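Local coordinates for Non-structural protein (Porcine reproductive and respiratory syndrome virus, PDB 3IFU) that acts as the papain-like leader protease domain (Nsp1alpha) of the viral polyprotein, binds zinc at two sites and probably inhibits host interferon-beta production, at residues A[110-116]-A[174-180]; A[31-35]-A[48-52]; A[84-88]-A[121-126]; A[13-17]-A[102-106]; A[76-80]-A[146-150]. The contacts are given in a common frame with arbitrary orientation. Residue numbers count along the deposited sequence, not the author numbering.

From the N terminus, contact 4 opens first, joining 13-17 of the zinc-finger region to helix 94-108 of the protease region. Contact 2 is nested inside that loop and ties two coil segments of the zinc finger together. Contact 5 opens at 76-80, before contact 4 closes, so the two cross; it ends at strand 147-148. Contact 3 lies nested within contact 5, also crosses contact 4, and links helix 81-87 to the turn before strand 127-130. Contact 1 crosses contacts 3 and 5: it opens at 110-116 and closes at the C terminus, where M180 shares a zinc ion with C76 and H146 of contact 5.

Contact 1 (A[110-116]-A[174-180]); sequences QLTPTVL and CPFECAM. With ZN (zinc ion), chain B.
The C-terminal tail lies antiparallel along the extended lead-in to helix 113-118, in register Q110-M180, L111-A179 and T112-C178, with CA-CA spacings of 5.2 to 5.3 Å. Residues 110-112 are extended, and P113 begins the helix. One antiparallel hydrogen-bonded pair fixes the register: L111 N to A179 O and A179 N to L111 O, both 3.1 Å and nearly straight. A third bond, T112 OG1 to E177 O at 2.8 Å, holds the tail where it leaves the bridge and curves round P113, C174 returning to 6.3 Å from it (CA-CA). Here the fit depends on shape. F176, with chi1 near +60°, swings its ring into the hollow between L111 and L116, so that its CZ is 4.0 Å from L111 CG and 4.1 Å from L116 CD1. P113 is the opposing bump: its CG reaches C174 SG at 3.6 Å and F176 O at 3.4 Å, while C174 SG also meets L116 CD1 at 3.9 Å. Near the terminus, Q110 OE1 lies 3.4 Å from C178 SG and Q110 CB 3.8 Å from M180 CG. The last residue binds zinc through its carboxylate, M180 OXT to ZN 2.1 Å, consistent with a self-cleaved chain end retained in a papain-like active-site region. L111 is wedged against I105 of helix 94-108, and L111, F176 and A179 all pack on V147 of strand 147-148.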
# COMPACT_ATOMS: atom_id res chain seq x y z
N GLN A 110 -8.15 11.36 -18.23
CA GLN A 110 -7.30 12.23 -17.44
C GLN A 110 -7.87 12.30 -16.03
O GLN A 110 -8.99 11.85 -15.80
CB GLN A 110 -7.26 13.63 -18.04
CG GLN A 110 -8.64 14.23 -18.29
CD GLN A 110 -8.58 15.65 -18.85
OE1 GLN A 110 -7.86 15.93 -19.82
NE2 GLN A 110 -9.35 16.56 -18.24
N LEU A 111 -7.10 12.83 -15.09
CA LEU A 111 -7.57 12.97 -13.72
C LEU A 111 -7.82 14.44 -13.50
O LEU A 111 -6.99 15.29 -13.86
CB LEU A 111 -6.51 12.44 -12.75
CG LEU A 111 -6.97 11.98 -11.35
CD1 LEU A 111 -8.31 11.23 -11.41
CD2 LEU A 111 -5.89 11.07 -10.78
N THR A 112 -8.96 14.77 -12.92
CA THR A 112 -9.30 16.17 -12.71
C THR A 112 -10.14 16.37 -11.45
O THR A 112 -10.74 15.42 -10.95
CB THR A 112 -10.07 16.69 -13.93
OG1 THR A 112 -10.12 18.11 -13.89
CG2 THR A 112 -11.48 16.14 -13.95
N PRO A 113 -10.20 17.61 -10.93
CA PRO A 113 -11.00 17.86 -9.72
C PRO A 113 -12.43 17.37 -9.90
O PRO A 113 -13.07 16.89 -8.96
CB PRO A 113 -10.92 19.38 -9.56
CG PRO A 113 -9.57 19.69 -10.08
CD PRO A 113 -9.47 18.83 -11.33
N THR A 114 -12.94 17.50 -11.12
CA THR A 114 -14.29 17.08 -11.43
C THR A 114 -14.43 15.56 -11.37
O THR A 114 -15.44 15.05 -10.86
CB THR A 114 -14.71 17.62 -12.81
OG1 THR A 114 -14.92 19.03 -12.73
CG2 THR A 114 -15.98 16.94 -13.30
N VAL A 115 -13.44 14.84 -11.87
CA VAL A 115 -13.49 13.38 -11.84
C VAL A 115 -13.33 12.88 -10.40
O VAL A 115 -13.84 11.82 -10.05
CB VAL A 115 -12.39 12.75 -12.72
CG1 VAL A 115 -12.36 11.24 -12.54
CG2 VAL A 115 -12.67 13.07 -14.17
N LEU A 116 -12.63 13.64 -9.57
CA LEU A 116 -12.46 13.25 -8.18
C LEU A 116 -13.76 13.50 -7.41
O LEU A 116 -14.08 12.79 -6.47
CB LEU A 116 -11.29 14.01 -7.54
CG LEU A 116 -9.89 13.67 -8.05
CD1 LEU A 116 -8.86 14.58 -7.42
CD2 LEU A 116 -9.58 12.22 -7.74
N CYS A 174 -7.08 20.94 -4.88
CA CYS A 174 -6.61 19.85 -5.73
C CYS A 174 -5.30 20.34 -6.35
O CYS A 174 -5.28 21.37 -7.01
CB CYS A 174 -7.62 19.54 -6.84
SG CYS A 174 -7.19 18.10 -7.87
N PRO A 175 -4.20 19.62 -6.13
CA PRO A 175 -2.89 20.00 -6.67
C PRO A 175 -2.85 20.27 -8.17
O PRO A 175 -1.99 21.02 -8.64
CB PRO A 175 -2.01 18.80 -6.29
CG PRO A 175 -2.63 18.32 -5.02
CD PRO A 175 -4.10 18.37 -5.36
N PHE A 176 -3.78 19.69 -8.90
CA PHE A 176 -3.79 19.84 -10.35
C PHE A 176 -5.16 20.14 -10.95
O PHE A 176 -6.19 20.04 -10.28
CB PHE A 176 -3.25 18.55 -10.98
CG PHE A 176 -3.96 17.32 -10.50
CD1 PHE A 176 -5.20 16.96 -11.02
CD2 PHE A 176 -3.42 16.54 -9.48
CE1 PHE A 176 -5.88 15.84 -10.53
CE2 PHE A 176 -4.09 15.42 -8.99
CZ PHE A 176 -5.32 15.08 -9.51
N GLU A 177 -5.14 20.51 -12.23
CA GLU A 177 -6.35 20.81 -12.99
C GLU A 177 -6.51 19.69 -14.00
O GLU A 177 -7.61 19.28 -14.34
CB GLU A 177 -6.19 22.14 -13.73
CG GLU A 177 -6.18 23.35 -12.83
CD GLU A 177 -7.52 23.57 -12.19
OE1 GLU A 177 -7.87 22.82 -11.25
OE2 GLU A 177 -8.24 24.48 -12.66
N CYS A 178 -5.37 19.20 -14.48
CA CYS A 178 -5.36 18.13 -15.45
C CYS A 178 -4.08 17.33 -15.33
O CYS A 178 -3.03 17.74 -15.82
CB CYS A 178 -5.50 18.70 -16.86
SG CYS A 178 -5.34 17.47 -18.16
N ALA A 179 -4.16 16.19 -14.66
CA ALA A 179 -3.01 15.33 -14.51
C ALA A 179 -3.12 14.29 -15.62
O ALA A 179 -4.12 13.57 -15.72
CB ALA A 179 -3.03 14.66 -13.14
N MET A 180 -2.10 14.23 -16.46
CA MET A 180 -2.07 13.29 -17.57
C MET A 180 -0.66 12.75 -17.62
O MET A 180 -0.46 11.59 -18.03
CB MET A 180 -2.37 13.98 -18.90
CG MET A 180 -3.75 14.56 -19.04
SD MET A 180 -4.08 14.83 -20.78
CE MET A 180 -3.08 16.28 -21.09
OXT MET A 180 0.23 13.55 -17.28
ZN ZN B . 1.85 12.67 -16.33

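Contact 2 (A[31-35]-A[48-52]); sequences ARSLL and GLFYR
This is a loop-to-loop contact within the N-terminal zinc-finger region, made by two coil segments downstream of strand 23-25 and held by bonds to main-chain carbonyls. The backbones come closest at L35 and F50, with CA atoms 4.9 Å apart. Residues 33-35 are extended, whereas L49 (-77/-8) and F50 (-137/-33) bend the partner so that two successive carbonyls accept bonds. L35 N donates to L49 O at 2.8 Å and 169°. R32 points toward the other segment and converges on F50 O with two nitrogens, R32 NH2 at 3.3 Å and, weakly, R32 NE at 3.3 Å; R32 NH2 also bonds A14 O. The F50 ring, chi1 near -60°, returns to the first segment: L34 CD2 makes an off-centre CH-pi contact 4.2 Å from its centroid, and S33 O approaches F50 CD2 at 3.2 Å. L35 fills the inside of the bend, its CD1 3.6 Å from F50 O and its CD2 3.8 Å from R52 CB. The R32 side chain thus binds the loop beside the zinc site, touching C8 and C25, while R32 and F50 both pack on V23 of strand 23-25 and Y51 stacks edge-to-face with Y106 of helix 94-108.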
# COMPACT_ATOMS: atom_id res chain seq x y z
N ALA A 31 -1.58 -9.79 -12.55
CA ALA A 31 -0.61 -9.12 -13.42
C ALA A 31 -0.96 -9.32 -14.89
O ALA A 31 -1.38 -10.39 -15.30
CB ALA A 31 0.79 -9.65 -13.14
N ARG A 32 -0.77 -8.27 -15.69
CA ARG A 32 -1.06 -8.34 -17.12
C ARG A 32 0.18 -8.43 -17.99
O ARG A 32 1.08 -7.60 -17.90
CB ARG A 32 -1.88 -7.11 -17.53
CG ARG A 32 -3.33 -7.42 -17.77
CD ARG A 32 -3.55 -7.97 -19.16
NE ARG A 32 -4.32 -7.03 -19.97
CZ ARG A 32 -5.58 -6.68 -19.72
NH1 ARG A 32 -6.23 -7.19 -18.69
NH2 ARG A 32 -6.20 -5.82 -20.51
N SER A 33 0.20 -9.45 -18.85
CA SER A 33 1.32 -9.65 -19.76
C SER A 33 1.22 -8.71 -20.95
O SER A 33 0.22 -8.00 -21.13
CB SER A 33 1.36 -11.09 -20.26
OG SER A 33 1.84 -11.98 -19.26
N LEU A 34 2.26 -8.69 -21.77
CA LEU A 34 2.28 -7.86 -22.96
C LEU A 34 1.32 -8.43 -23.98
O LEU A 34 1.22 -9.65 -24.12
CB LEU A 34 3.69 -7.82 -23.55
CG LEU A 34 4.69 -6.91 -22.86
CD1 LEU A 34 6.11 -7.28 -23.28
CD2 LEU A 34 4.36 -5.47 -23.21
N LEU A 35 0.62 -7.56 -24.68
CA LEU A 35 -0.32 -7.98 -25.70
C LEU A 35 0.48 -8.46 -26.92
O LEU A 35 1.51 -7.88 -27.26
CB LEU A 35 -1.23 -6.81 -26.06
CG LEU A 35 -2.72 -7.15 -26.19
CD1 LEU A 35 -3.19 -7.97 -25.00
CD2 LEU A 35 -3.51 -5.86 -26.30
N GLY A 48 -1.68 0.66 -25.07
CA GLY A 48 -2.00 -0.26 -26.15
C GLY A 48 -1.15 -1.52 -26.12
O GLY A 48 -1.46 -2.50 -26.79
N LEU A 49 -0.08 -1.50 -25.33
CA LEU A 49 0.79 -2.66 -25.21
C LEU A 49 0.14 -3.71 -24.30
O LEU A 49 0.63 -4.84 -24.18
CB LEU A 49 2.16 -2.25 -24.65
CG LEU A 49 2.81 -1.00 -25.27
CD1 LEU A 49 4.13 -0.72 -24.57
CD2 LEU A 49 3.03 -1.21 -26.75
N PHE A 50 -0.96 -3.34 -23.65
CA PHE A 50 -1.64 -4.26 -22.75
C PHE A 50 -3.16 -4.23 -22.91
O PHE A 50 -3.83 -5.25 -22.73
CB PHE A 50 -1.33 -3.93 -21.29
CG PHE A 50 0.14 -3.91 -20.95
CD1 PHE A 50 0.91 -2.79 -21.22
CD2 PHE A 50 0.73 -4.99 -20.31
CE1 PHE A 50 2.26 -2.74 -20.85
CE2 PHE A 50 2.07 -4.96 -19.93
CZ PHE A 50 2.84 -3.83 -20.20
N TYR A 51 -3.69 -3.06 -23.23
CA TYR A 51 -5.13 -2.86 -23.37
C TYR A 51 -5.62 -2.61 -24.79
O TYR A 51 -5.16 -1.70 -25.47
CB TYR A 51 -5.54 -1.69 -22.48
CG TYR A 51 -6.97 -1.25 -22.63
CD1 TYR A 51 -8.02 -2.05 -22.20
CD2 TYR A 51 -7.27 0.00 -23.16
CE1 TYR A 51 -9.33 -1.62 -22.28
CE2 TYR A 51 -8.59 0.44 -23.25
CZ TYR A 51 -9.61 -0.37 -22.81
OH TYR A 51 -10.91 0.07 -22.87
N ARG A 52 -6.57 -3.43 -25.22
CA ARG A 52 -7.17 -3.33 -26.55
C ARG A 52 -8.66 -3.12 -26.34
O ARG A 52 -9.39 -4.08 -26.08
CB ARG A 52 -6.94 -4.64 -27.31
CG ARG A 52 -7.27 -4.60 -28.80
CD ARG A 52 -7.07 -5.98 -29.42
NE ARG A 52 -7.02 -5.95 -30.88
CZ ARG A 52 -7.95 -5.39 -31.66
NH1 ARG A 52 -9.01 -4.80 -31.12
NH2 ARG A 52 -7.81 -5.42 -32.98

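Contact 3 (A[84-88]-A[121-126]); sequences IARMT and VYERGC
A tight glycine-closed turn, rather than a regular helix or strand, forms one whole side of this contact. Residues 121-123 have helical angles, Y122 to G125 is a type I beta turn, and G125 adopts a left-handed conformation (115/-3); C126 N bonds V121 O at 3.1 Å and G125 N bonds Y122 O at 3.0 Å. Opposite it lies the last part of helix 81-87 and T88, which follows it, with T88-R124 CA atoms 5.8 Å apart and M87-C126 7.0 Å. Two apolar touches, I84 CG2 to V121 CG2 and M87 CB to C126 SG, both 3.6 Å, flank T88, the most deeply covered residue, which sits between V121, R124 and C126. R124 leans toward the helix and gives one weak hydrogen bond, R124 NH1 to T88 O, 3.1 Å at 135°. V121 and C126 also pack on L159 of strand 157-160, placing the turn between helix and sheet. The paired 6→1 and 5→2 bonds with glycine at the left-handed position are those of a Schellman motif, here joining the helical part of the protease region to strand 127-130.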
# COMPACT_ATOMS: atom_id res chain seq x y z
N ILE A 84 -6.98 5.26 -5.45
CA ILE A 84 -8.27 5.91 -5.26
C ILE A 84 -9.35 4.88 -4.94
O ILE A 84 -10.20 5.11 -4.09
CB ILE A 84 -8.70 6.72 -6.52
CG1 ILE A 84 -7.79 7.94 -6.70
CG2 ILE A 84 -10.15 7.16 -6.38
CD1 ILE A 84 -7.94 8.63 -8.03
N ALA A 85 -9.30 3.74 -5.61
CA ALA A 85 -10.28 2.69 -5.35
C ALA A 85 -10.09 2.07 -3.96
O ALA A 85 -11.07 1.85 -3.25
CB ALA A 85 -10.20 1.62 -6.42
N ARG A 86 -8.85 1.81 -3.56
CA ARG A 86 -8.63 1.20 -2.25
C ARG A 86 -9.01 2.09 -1.08
O ARG A 86 -9.61 1.63 -0.12
CB ARG A 86 -7.18 0.77 -2.04
CG ARG A 86 -7.05 -0.17 -0.85
CD ARG A 86 -7.34 -1.60 -1.30
NE ARG A 86 -8.21 -2.39 -0.43
CZ ARG A 86 -9.45 -2.05 -0.08
NH1 ARG A 86 -9.97 -0.91 -0.50
NH2 ARG A 86 -10.19 -2.88 0.65
N MET A 87 -8.64 3.36 -1.16
CA MET A 87 -8.93 4.32 -0.10
C MET A 87 -10.40 4.71 -0.08
O MET A 87 -10.89 5.28 0.88
CB MET A 87 -8.08 5.57 -0.27
CG MET A 87 -6.61 5.29 -0.51
SD MET A 87 -5.57 6.77 -0.47
CE MET A 87 -5.80 7.42 -2.10
N THR A 88 -11.10 4.37 -1.15
CA THR A 88 -12.50 4.73 -1.30
C THR A 88 -13.50 3.56 -1.14
O THR A 88 -14.71 3.73 -1.36
CB THR A 88 -12.68 5.48 -2.66
OG1 THR A 88 -12.26 6.84 -2.52
CG2 THR A 88 -14.07 5.48 -3.12
N VAL A 121 -14.16 11.23 -3.76
CA VAL A 121 -12.94 10.90 -3.05
C VAL A 121 -12.88 11.58 -1.69
O VAL A 121 -12.51 10.96 -0.68
CB VAL A 121 -11.73 11.30 -3.92
CG1 VAL A 121 -10.49 11.51 -3.06
CG2 VAL A 121 -11.47 10.22 -4.94
N TYR A 122 -13.27 12.85 -1.64
CA TYR A 122 -13.24 13.60 -0.39
C TYR A 122 -14.31 13.13 0.62
O TYR A 122 -14.01 12.92 1.80
CB TYR A 122 -13.42 15.09 -0.67
CG TYR A 122 -13.23 15.95 0.56
CD1 TYR A 122 -11.99 16.51 0.86
CD2 TYR A 122 -14.29 16.16 1.45
CE1 TYR A 122 -11.81 17.26 2.03
CE2 TYR A 122 -14.11 16.90 2.62
CZ TYR A 122 -12.87 17.44 2.91
OH TYR A 122 -12.70 18.16 4.07
N GLU A 123 -15.55 12.97 0.17
CA GLU A 123 -16.61 12.57 1.09
C GLU A 123 -16.32 11.19 1.67
O GLU A 123 -16.77 10.87 2.77
CB GLU A 123 -17.98 12.57 0.40
CG GLU A 123 -18.41 11.22 -0.17
CD GLU A 123 -19.79 10.75 0.35
OE1 GLU A 123 -20.77 11.51 0.18
OE2 GLU A 123 -19.89 9.64 0.91
N ARG A 124 -15.55 10.38 0.94
CA ARG A 124 -15.23 9.04 1.41
C ARG A 124 -14.02 8.95 2.34
O ARG A 124 -13.64 7.86 2.77
CB ARG A 124 -15.06 8.10 0.21
CG ARG A 124 -16.40 7.67 -0.40
CD ARG A 124 -16.23 7.17 -1.82
NE ARG A 124 -17.50 6.87 -2.47
CZ ARG A 124 -18.12 5.69 -2.43
NH1 ARG A 124 -17.61 4.67 -1.76
NH2 ARG A 124 -19.27 5.54 -3.07
N GLY A 125 -13.41 10.10 2.64
CA GLY A 125 -12.28 10.09 3.55
C GLY A 125 -10.89 10.47 3.07
O GLY A 125 -9.96 10.50 3.88
N CYS A 126 -10.73 10.76 1.79
CA CYS A 126 -9.41 11.13 1.29
C CYS A 126 -9.17 12.63 1.46
O CYS A 126 -10.08 13.44 1.29
CB CYS A 126 -9.25 10.74 -0.19
SG CYS A 126 -9.29 8.96 -0.53

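Contact 4 (A[13-17]-A[102-106]); sequences NARVF and AAEIY
Hydrogen bonding comes down to one tyrosine: Y106 OH donates to V16 O at a very short 2.5 Å. V16 belongs to strand 16-18 (-123/156), and Y106 lies on the side of helix 94-108 that faces it; V16 O sits at the ring edge, near its plane. The second interaction is CH-pi. R15, extended through its side chain (chi1 m, chi2 and chi3 t), lays CD over the ring face of Y106, 3.5 Å from the centroid and 16° off the normal. Van der Waals packing completes the contact, with R15 CD 4.3 Å from A102 CB and A103 CA over one face of the R15 guanidinium, 4.2 Å from R15 NE. The nearest CA atoms, of R15 and A102, are 7.3 Å apart, so side chains bridge the gap. Y106 also stacks edge-to-face with Y51 and W77, one from each region. Its ring therefore serves in two ways, the face taking an aliphatic CH and the hydroxyl a main-chain carbonyl, which fastens the zinc-finger strand to the protease helix by both apolar and polar means.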
# COMPACT_ATOMS: atom_id res chain seq x y z
N ASN A 13 -9.82 -6.66 -23.70
CA ASN A 13 -10.51 -5.37 -23.62
C ASN A 13 -10.82 -5.01 -22.16
O ASN A 13 -11.50 -4.01 -21.89
CB ASN A 13 -11.79 -5.38 -24.46
CG ASN A 13 -12.92 -6.12 -23.79
OD1 ASN A 13 -12.80 -7.29 -23.43
ND2 ASN A 13 -14.04 -5.43 -23.62
N ALA A 14 -10.32 -5.82 -21.23
CA ALA A 14 -10.50 -5.58 -19.81
C ALA A 14 -9.49 -4.49 -19.42
O ALA A 14 -8.29 -4.68 -19.59
CB ALA A 14 -10.23 -6.85 -19.03
N ARG A 15 -9.98 -3.37 -18.89
CA ARG A 15 -9.10 -2.27 -18.50
C ARG A 15 -7.93 -2.62 -17.58
O ARG A 15 -7.95 -3.61 -16.83
CB ARG A 15 -9.92 -1.13 -17.90
CG ARG A 15 -10.88 -0.50 -18.90
CD ARG A 15 -11.57 0.71 -18.33
NE ARG A 15 -12.64 1.18 -19.20
CZ ARG A 15 -13.81 0.55 -19.35
NH1 ARG A 15 -14.73 1.05 -20.17
NH2 ARG A 15 -14.04 -0.57 -18.69
N VAL A 16 -6.92 -1.76 -17.63
CA VAL A 16 -5.70 -1.95 -16.87
C VAL A 16 -5.36 -0.77 -15.95
O VAL A 16 -5.78 0.36 -16.18
CB VAL A 16 -4.53 -2.19 -17.86
CG1 VAL A 16 -3.21 -1.91 -17.19
CG2 VAL A 16 -4.58 -3.62 -18.38
N PHE A 17 -4.59 -1.05 -14.90
CA PHE A 17 -4.14 -0.02 -13.97
C PHE A 17 -2.68 -0.32 -13.64
O PHE A 17 -2.22 -1.43 -13.86
CB PHE A 17 -5.02 0.03 -12.71
CG PHE A 17 -4.91 -1.19 -11.81
CD1 PHE A 17 -3.91 -1.29 -10.85
CD2 PHE A 17 -5.87 -2.21 -11.89
CE1 PHE A 17 -3.86 -2.38 -9.97
CE2 PHE A 17 -5.83 -3.31 -11.02
CZ PHE A 17 -4.82 -3.39 -10.05
N ALA A 102 -12.10 2.89 -12.54
CA ALA A 102 -11.37 2.76 -13.79
C ALA A 102 -12.20 3.34 -14.94
O ALA A 102 -11.72 4.17 -15.71
CB ALA A 102 -11.05 1.29 -14.07
N ALA A 103 -13.46 2.91 -15.02
CA ALA A 103 -14.38 3.37 -16.07
C ALA A 103 -14.48 4.89 -16.10
O ALA A 103 -14.44 5.49 -17.18
CB ALA A 103 -15.78 2.75 -15.86
N GLU A 104 -14.62 5.51 -14.94
CA GLU A 104 -14.72 6.97 -14.86
C GLU A 104 -13.46 7.63 -15.42
O GLU A 104 -13.53 8.46 -16.32
CB GLU A 104 -14.91 7.43 -13.41
CG GLU A 104 -16.33 7.43 -12.92
CD GLU A 104 -17.23 8.37 -13.70
OE1 GLU A 104 -16.73 9.39 -14.23
OE2 GLU A 104 -18.45 8.10 -13.77
N ILE A 105 -12.31 7.25 -14.87
CA ILE A 105 -11.03 7.82 -15.27
C ILE A 105 -10.72 7.55 -16.75
O ILE A 105 -10.35 8.47 -17.48
CB ILE A 105 -9.90 7.29 -14.33
CG1 ILE A 105 -10.12 7.85 -12.91
CG2 ILE A 105 -8.54 7.70 -14.85
CD1 ILE A 105 -9.12 7.41 -11.88
N TYR A 106 -10.87 6.30 -17.18
CA TYR A 106 -10.63 5.96 -18.58
C TYR A 106 -11.48 6.84 -19.50
O TYR A 106 -10.99 7.36 -20.51
CB TYR A 106 -10.98 4.50 -18.86
CG TYR A 106 -9.82 3.55 -18.75
CD1 TYR A 106 -9.19 3.34 -17.52
CD2 TYR A 106 -9.36 2.85 -19.86
CE1 TYR A 106 -8.13 2.46 -17.41
CE2 TYR A 106 -8.29 1.97 -19.76
CZ TYR A 106 -7.68 1.78 -18.53
OH TYR A 106 -6.60 0.94 -18.43

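Contact 5 (A[76-80]-A[146-150]); sequences CWLSA and HVSDK. With ZN (zinc ion), chain B.
Here the zinc-binding loop 76-80, with helical backbone angles but no regular helical bonding, lies against strand 147-148; CA atoms pair C76-V147 at 6.0 Å and S79-S148 at 5.3 Å. C76 SG (chi1 near +60°) serves twice. It binds zinc, C76 SG to ZN 2.5 Å, and accepts a hydrogen bond from V147 N at 3.4 Å and 164°. H146 ND1 holds the same ion at 2.2 Å, and C70 and the carboxylate of M180 complete the four ligands. Further along, D149 N gives a weak bond to S79 OG, 2.9 Å at 124°. The D149 carboxylate has its partner outside, OD2 accepting from E20 N. Within the loop, A80 N reaches W77 O at 2.9 Å. Main-chain bonds continue the network, C76 with M180 and S148 with Y141. V147 seals the apolar side, its CG2 4.0 Å from A80 CB and also 4.0 Å from W77 CA. A cysteine just before a helix, facing a histidine beside a strand of the antiparallel sheet, is the layout of a papain-like protease site, consistent with the family; here the pair is joined by zinc.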
# COMPACT_ATOMS: atom_id res chain seq x y z
N CYS A 76 -0.35 9.10 -16.78
CA CYS A 76 0.06 8.75 -15.43
C CYS A 76 -1.12 8.48 -14.50
O CYS A 76 -0.94 7.94 -13.41
CB CYS A 76 0.99 9.84 -14.85
SG CYS A 76 0.30 11.51 -14.67
N TRP A 77 -2.33 8.84 -14.94
CA TRP A 77 -3.53 8.59 -14.14
C TRP A 77 -3.80 7.10 -14.01
O TRP A 77 -4.55 6.68 -13.14
CB TRP A 77 -4.76 9.27 -14.75
CG TRP A 77 -4.87 9.11 -16.23
CD1 TRP A 77 -4.41 9.96 -17.19
CD2 TRP A 77 -5.47 8.01 -16.94
NE1 TRP A 77 -4.67 9.47 -18.44
CE2 TRP A 77 -5.33 8.27 -18.32
CE3 TRP A 77 -6.11 6.82 -16.53
CZ2 TRP A 77 -5.81 7.39 -19.30
CZ3 TRP A 77 -6.59 5.95 -17.52
CH2 TRP A 77 -6.43 6.24 -18.88
N LEU A 78 -3.19 6.30 -14.88
CA LEU A 78 -3.36 4.85 -14.84
C LEU A 78 -2.79 4.35 -13.52
O LEU A 78 -3.14 3.26 -13.04
CB LEU A 78 -2.62 4.18 -16.00
CG LEU A 78 -3.32 4.16 -17.37
CD1 LEU A 78 -2.39 3.58 -18.41
CD2 LEU A 78 -4.58 3.34 -17.27
N SER A 79 -1.92 5.16 -12.95
CA SER A 79 -1.27 4.87 -11.68
C SER A 79 -2.11 5.29 -10.47
O SER A 79 -1.85 4.87 -9.35
CB SER A 79 0.09 5.58 -11.67
OG SER A 79 0.70 5.52 -10.41
N ALA A 80 -3.13 6.12 -10.69
CA ALA A 80 -3.98 6.58 -9.59
C ALA A 80 -5.25 5.74 -9.40
O ALA A 80 -5.92 5.85 -8.36
CB ALA A 80 -4.36 8.03 -9.80
N HIS A 146 1.19 16.05 -12.85
CA HIS A 146 1.20 14.60 -12.81
C HIS A 146 0.81 13.96 -11.49
O HIS A 146 0.73 14.63 -10.46
CB HIS A 146 2.59 14.12 -13.21
CG HIS A 146 3.15 14.85 -14.39
ND1 HIS A 146 2.76 14.59 -15.69
CD2 HIS A 146 4.04 15.87 -14.47
CE1 HIS A 146 3.39 15.41 -16.51
NE2 HIS A 146 4.17 16.19 -15.80
N VAL A 147 0.56 12.66 -11.53
CA VAL A 147 0.21 11.90 -10.34
C VAL A 147 0.90 10.54 -10.42
O VAL A 147 1.32 10.11 -11.50
CB VAL A 147 -1.33 11.67 -10.20
CG1 VAL A 147 -2.06 13.00 -10.16
CG2 VAL A 147 -1.84 10.79 -11.32
N SER A 148 1.00 9.88 -9.28
CA SER A 148 1.62 8.56 -9.20
C SER A 148 1.17 7.89 -7.91
O SER A 148 0.66 8.56 -7.01
CB SER A 148 3.15 8.68 -9.22
OG SER A 148 3.76 7.40 -9.22
N ASP A 149 1.37 6.58 -7.83
CA ASP A 149 0.98 5.85 -6.63
C ASP A 149 2.17 5.78 -5.66
O ASP A 149 2.08 5.24 -4.57
CB ASP A 149 0.48 4.45 -7.01
CG ASP A 149 1.57 3.55 -7.55
OD1 ASP A 149 2.34 3.98 -8.43
OD2 ASP A 149 1.66 2.40 -7.08
N LYS A 150 3.28 6.37 -6.09
CA LYS A 150 4.49 6.41 -5.28
C LYS A 150 5.12 7.80 -5.39
O LYS A 150 4.87 8.52 -6.35
CB LYS A 150 5.48 5.34 -5.75
CG LYS A 150 5.14 3.92 -5.30
CD LYS A 150 5.37 3.77 -3.79
CE LYS A 150 5.18 2.34 -3.31
NZ LYS A 150 3.76 1.89 -3.41
ZN ZN B . 1.85 12.67 -16.33